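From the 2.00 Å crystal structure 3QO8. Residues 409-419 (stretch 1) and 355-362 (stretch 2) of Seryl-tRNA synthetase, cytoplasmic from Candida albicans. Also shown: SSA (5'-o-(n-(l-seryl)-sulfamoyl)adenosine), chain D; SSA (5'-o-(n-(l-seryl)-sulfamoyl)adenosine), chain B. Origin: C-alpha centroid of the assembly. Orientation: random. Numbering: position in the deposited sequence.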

# COMPACT_ATOMS: atom_id res chain seq x y z
N GLU A 409 6.49 -7.76 -10.21
CA GLU A 409 5.64 -8.93 -10.42
C GLU A 409 5.59 -9.28 -11.92
O GLU A 409 5.68 -10.46 -12.29
CB GLU A 409 4.23 -8.72 -9.86
CG GLU A 409 4.12 -8.99 -8.32
CD GLU A 409 4.50 -7.79 -7.45
OE1 GLU A 409 4.87 -6.73 -8.00
OE2 GLU A 409 4.45 -7.91 -6.20
N ARG A 410 5.45 -8.28 -12.78
CA ARG A 410 5.40 -8.56 -14.23
C ARG A 410 6.76 -9.03 -14.75
O ARG A 410 6.84 -9.92 -15.61
CB ARG A 410 4.88 -7.37 -15.04
CG ARG A 410 4.71 -7.73 -16.53
CD ARG A 410 4.09 -6.60 -17.36
NE ARG A 410 2.72 -6.35 -16.96
CZ ARG A 410 1.90 -5.53 -17.60
NH1 ARG A 410 2.32 -4.90 -18.70
NH2 ARG A 410 0.66 -5.35 -17.15
N THR A 411 7.84 -8.46 -14.21
CA THR A 411 9.17 -8.94 -14.55
C THR A 411 9.36 -10.39 -14.12
O THR A 411 9.99 -11.17 -14.81
CB THR A 411 10.26 -8.04 -13.94
OG1 THR A 411 10.19 -6.75 -14.56
CG2 THR A 411 11.65 -8.63 -14.19
N ILE A 412 8.82 -10.76 -12.96
CA ILE A 412 8.85 -12.16 -12.55
C ILE A 412 8.17 -13.04 -13.59
O ILE A 412 8.68 -14.10 -13.95
CB ILE A 412 8.19 -12.38 -11.18
CG1 ILE A 412 9.10 -11.85 -10.06
CG2 ILE A 412 7.88 -13.89 -10.98
CD1 ILE A 412 8.44 -11.79 -8.65
N CYS A 413 7.02 -12.59 -14.10
CA CYS A 413 6.33 -13.37 -15.13
C CYS A 413 7.24 -13.68 -16.33
O CYS A 413 7.25 -14.79 -16.86
CB CYS A 413 5.07 -12.65 -15.61
SG CYS A 413 3.83 -12.48 -14.31
N CYS A 414 8.02 -12.69 -16.76
CA CYS A 414 8.92 -12.88 -17.90
C CYS A 414 10.05 -13.86 -17.58
O CYS A 414 10.42 -14.73 -18.39
CB CYS A 414 9.51 -11.54 -18.33
SG CYS A 414 10.41 -11.66 -19.89
N ILE A 415 10.60 -13.71 -16.38
CA ILE A 415 11.61 -14.64 -15.89
C ILE A 415 11.07 -16.07 -15.86
O ILE A 415 11.73 -17.00 -16.32
CB ILE A 415 12.09 -14.22 -14.47
CG1 ILE A 415 12.94 -12.94 -14.58
CG2 ILE A 415 12.87 -15.36 -13.81
CD1 ILE A 415 13.24 -12.27 -13.27
N LEU A 416 9.89 -16.24 -15.29
CA LEU A 416 9.29 -17.57 -15.19
C LEU A 416 9.23 -18.25 -16.55
O LEU A 416 9.59 -19.43 -16.69
CB LEU A 416 7.90 -17.50 -14.59
CG LEU A 416 7.84 -17.02 -13.13
CD1 LEU A 416 6.41 -16.86 -12.67
CD2 LEU A 416 8.57 -17.98 -12.21
N GLU A 417 8.76 -17.55 -17.58
CA GLU A 417 8.61 -18.23 -18.87
C GLU A 417 9.98 -18.51 -19.49
O GLU A 417 10.17 -19.53 -20.14
CB GLU A 417 7.68 -17.48 -19.83
CG GLU A 417 6.25 -17.38 -19.31
CD GLU A 417 5.24 -17.00 -20.38
OE1 GLU A 417 5.62 -16.81 -21.55
OE2 GLU A 417 4.04 -16.91 -20.03
N ASN A 418 10.94 -17.62 -19.26
CA ASN A 418 12.26 -17.77 -19.89
C ASN A 418 13.29 -18.60 -19.11
O ASN A 418 14.33 -18.95 -19.65
CB ASN A 418 12.84 -16.39 -20.22
CG ASN A 418 12.22 -15.78 -21.47
OD1 ASN A 418 12.40 -16.31 -22.57
ND2 ASN A 418 11.49 -14.67 -21.31
N TYR A 419 12.99 -18.92 -17.86
CA TYR A 419 13.95 -19.64 -17.02
C TYR A 419 13.41 -21.00 -16.61
O TYR A 419 14.03 -21.70 -15.82
CB TYR A 419 14.38 -18.81 -15.80
CG TYR A 419 15.50 -17.84 -16.11
CD1 TYR A 419 15.24 -16.62 -16.73
CD2 TYR A 419 16.81 -18.14 -15.78
CE1 TYR A 419 16.27 -15.73 -17.03
CE2 TYR A 419 17.86 -17.25 -16.08
CZ TYR A 419 17.57 -16.05 -16.70
OH TYR A 419 18.58 -15.16 -17.00
N10 SSA D . 27.53 -12.76 -21.75
CA SSA D . 27.32 -13.74 -20.70
CB SSA D . 27.58 -13.08 -19.35
OG SSA D . 27.31 -14.01 -18.29
C9 SSA D . 25.91 -14.26 -20.77
O9 SSA D . 25.54 -15.14 -20.01
N8 SSA D . 25.12 -13.71 -21.68
S1 SSA D . 23.55 -14.05 -21.74
O1S SSA D . 22.89 -13.11 -22.59
O2S SSA D . 23.36 -15.39 -22.23
O5' SSA D . 22.97 -13.97 -20.31
C5' SSA D . 22.60 -12.73 -19.72
C4' SSA D . 22.48 -12.93 -18.22
O4' SSA D . 21.30 -13.67 -17.89
C3' SSA D . 23.64 -13.74 -17.67
O3' SSA D . 24.64 -12.88 -17.12
C2' SSA D . 23.04 -14.60 -16.58
O2' SSA D . 23.17 -13.96 -15.32
C1' SSA D . 21.56 -14.70 -16.93
N9 SSA D . 21.34 -16.04 -17.50
C8 SSA D . 21.16 -16.36 -18.80
N7 SSA D . 21.00 -17.70 -18.89
C5 SSA D . 21.08 -18.22 -17.64
C6 SSA D . 20.99 -19.51 -17.13
N6 SSA D . 20.78 -20.58 -17.94
N1 SSA D . 21.13 -19.68 -15.79
C2 SSA D . 21.33 -18.64 -14.97
N3 SSA D . 21.42 -17.39 -15.45
C4 SSA D . 21.30 -17.16 -16.78
N10 SSA B . 5.80 5.92 -14.26
CA SSA B . 5.67 5.27 -15.57
CB SSA B . 6.96 4.53 -15.91
OG SSA B . 7.13 3.38 -15.07
C9 SSA B . 4.51 4.31 -15.56
O9 SSA B . 3.89 4.07 -14.53
N8 SSA B . 4.22 3.75 -16.73
S1 SSA B . 3.24 2.49 -16.86
O1S SSA B . 1.86 2.81 -16.60
O2S SSA B . 3.38 1.95 -18.18
O5' SSA B . 3.69 1.38 -15.89
C5' SSA B . 5.03 0.92 -15.86
C4' SSA B . 5.04 -0.61 -15.87
O4' SSA B . 4.35 -1.18 -14.75
C3' SSA B . 4.36 -1.22 -17.08
O3' SSA B . 5.23 -1.15 -18.22
C2' SSA B . 4.12 -2.64 -16.58
O2' SSA B . 5.34 -3.41 -16.67
C1' SSA B . 3.80 -2.45 -15.10
N9 SSA B . 2.34 -2.42 -14.89
C8 SSA B . 1.48 -1.46 -15.28
N7 SSA B . 0.24 -1.82 -14.91
C5 SSA B . 0.33 -3.00 -14.28
C6 SSA B . -0.60 -3.83 -13.68
N6 SSA B . -1.90 -3.47 -13.68
N1 SSA B . -0.18 -4.98 -13.10
C2 SSA B . 1.11 -5.32 -13.10
N3 SSA B . 2.03 -4.53 -13.67
C4 SSA B . 1.66 -3.38 -14.27
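Stretch 2 355-362: EAWFPFQQ

Stretch 2 lies along one side of the helix formed by stretch 1. Residues 355-358 are the last part of a strand that begins earlier in the chain. Residues 359-361 then take helical phi/psi values without the regular bonds, and Gln 362, with positive phi, follows as loop. A weak backbone bond from Gln 362 N to Phe 358 O, 2.7 Å, closes this turn.

The strand and the helix run in broadly the same direction. Their axes make an angle of 37° and approach to 8.1 Å. The backbones come nearest at Cys 414 and Phe 358, whose CA atoms are 5.9 Å apart. The helix carries two cysteines here, Cys 413 and Cys 414. Together the two stretches bury 431 Å².

The main bump on stretch 2 is the ring of Phe 358. Its CA-to-CB bond points sideways, but with chi1 at -81° (m) the end of the side chain comes nearer to the helix. One face of the ring covers Cys 414 CA, 4.0 Å from the centroid of the Phe 358 ring, in a CH-pi contact. Cys 414 CB is 3.6 Å from Phe 358 CZ, and Cys 413 CB is 3.7 Å from Phe 358 CE2. Arg 410 O, 4.0 Å from Phe 358 CZ, and Glu 417 OE1 both lie at the ring edge. Cys 414 thus forms the floor under the ring, and Cys 413 lies beside it at CE2.

Cys 414 also fills a hollow in the strand. Its chi1 is t, and its SG reaches Ala 356 CB at 3.6 Å. The same SG is 3.6 Å from Trp 357 O and 4.4 Å from the centroid of the Phe 358 ring, an oblique sulfur-aromatic contact. The short side chain of Ala 356 points toward the helix and packs on the sulfur.

One turn further along the helix, Glu 417 points toward stretch 2 and fits into the bend after the strand. It has the largest covered area of any residue in the contact. Phe 360 N donates a hydrogen bond to Glu 417 OE1 at 3.0 Å, and Gln 361 NE2 donates one to Glu 417 OE2 at 2.9 Å. The carboxylate therefore holds both the backbone and a side chain of the turn. Glu 417 CB packs on Pro 359 CD at 3.7 Å. Phe 360 starts toward the helix, but the end of its side chain leads away.

Asn 418 grips the end of the strand. Its ND2 donates to Trp 357 O at 2.9 Å and, within the helix, to Cys 414 O at 3.1 Å. Its OD1 lies 3.3 Å from Pro 359 CG. Pro 359 is thus set against both Glu 417 and Asn 418.

Thr 411, Ile 412 and Ile 415 point away from stretch 2 and take no part.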

# COMPACT_ATOMS: atom_id res chain seq x y z
N GLU A 355 9.50 -4.00 -24.56
CA GLU A 355 8.59 -5.13 -24.52
C GLU A 355 9.43 -6.39 -24.57
O GLU A 355 10.21 -6.59 -25.51
CB GLU A 355 7.63 -5.10 -25.72
CG GLU A 355 6.88 -3.77 -25.91
CD GLU A 355 5.99 -3.80 -27.15
OE1 GLU A 355 6.36 -4.49 -28.12
OE2 GLU A 355 4.92 -3.17 -27.14
N ALA A 356 9.29 -7.24 -23.56
CA ALA A 356 10.14 -8.41 -23.43
C ALA A 356 9.43 -9.61 -24.05
O ALA A 356 8.21 -9.66 -24.09
CB ALA A 356 10.45 -8.69 -21.96
N TRP A 357 10.22 -10.57 -24.51
CA TRP A 357 9.67 -11.76 -25.13
C TRP A 357 9.14 -12.73 -24.08
O TRP A 357 9.86 -13.13 -23.17
CB TRP A 357 10.74 -12.45 -25.99
CG TRP A 357 10.26 -13.68 -26.72
CD1 TRP A 357 10.63 -14.98 -26.48
CD2 TRP A 357 9.33 -13.72 -27.81
NE1 TRP A 357 9.98 -15.83 -27.36
CE2 TRP A 357 9.18 -15.08 -28.19
CE3 TRP A 357 8.62 -12.74 -28.51
CZ2 TRP A 357 8.34 -15.47 -29.23
CZ3 TRP A 357 7.80 -13.13 -29.55
CH2 TRP A 357 7.67 -14.49 -29.91
N PHE A 358 7.88 -13.11 -24.22
CA PHE A 358 7.29 -14.15 -23.40
C PHE A 358 7.14 -15.40 -24.28
O PHE A 358 6.24 -15.47 -25.12
CB PHE A 358 5.91 -13.69 -22.87
CG PHE A 358 5.98 -12.78 -21.65
CD1 PHE A 358 6.57 -11.52 -21.73
CD2 PHE A 358 5.43 -13.18 -20.44
CE1 PHE A 358 6.62 -10.68 -20.60
CE2 PHE A 358 5.48 -12.36 -19.32
CZ PHE A 358 6.09 -11.10 -19.40
N PRO A 359 8.03 -16.40 -24.10
CA PRO A 359 8.06 -17.48 -25.10
C PRO A 359 6.85 -18.41 -25.06
O PRO A 359 6.56 -19.01 -26.09
CB PRO A 359 9.34 -18.24 -24.76
CG PRO A 359 9.58 -17.95 -23.29
CD PRO A 359 9.10 -16.53 -23.09
N PHE A 360 6.15 -18.53 -23.93
CA PHE A 360 4.97 -19.37 -23.93
C PHE A 360 3.87 -18.67 -24.72
O PHE A 360 3.21 -19.27 -25.55
CB PHE A 360 4.44 -19.69 -22.53
CG PHE A 360 3.13 -20.44 -22.55
CD1 PHE A 360 3.11 -21.81 -22.70
CD2 PHE A 360 1.92 -19.76 -22.49
CE1 PHE A 360 1.90 -22.51 -22.77
CE2 PHE A 360 0.71 -20.44 -22.55
CZ PHE A 360 0.70 -21.83 -22.69
N GLN A 361 3.69 -17.39 -24.43
CA GLN A 361 2.70 -16.56 -25.09
C GLN A 361 3.10 -16.41 -26.55
O GLN A 361 2.27 -16.17 -27.42
CB GLN A 361 2.69 -15.17 -24.43
CG GLN A 361 2.74 -15.21 -22.88
CD GLN A 361 1.39 -15.56 -22.27
OE1 GLN A 361 0.35 -15.12 -22.75
NE2 GLN A 361 1.41 -16.38 -21.21
N GLN A 362 4.39 -16.56 -26.80
CA GLN A 362 5.00 -16.26 -28.09
C GLN A 362 4.67 -14.83 -28.53
O GLN A 362 4.29 -14.60 -29.67
CB GLN A 362 4.58 -17.29 -29.14
CG GLN A 362 4.94 -18.74 -28.78
CD GLN A 362 4.31 -19.76 -29.72
OE1 GLN A 362 4.72 -19.88 -30.88
NE2 GLN A 362 3.31 -20.49 -29.23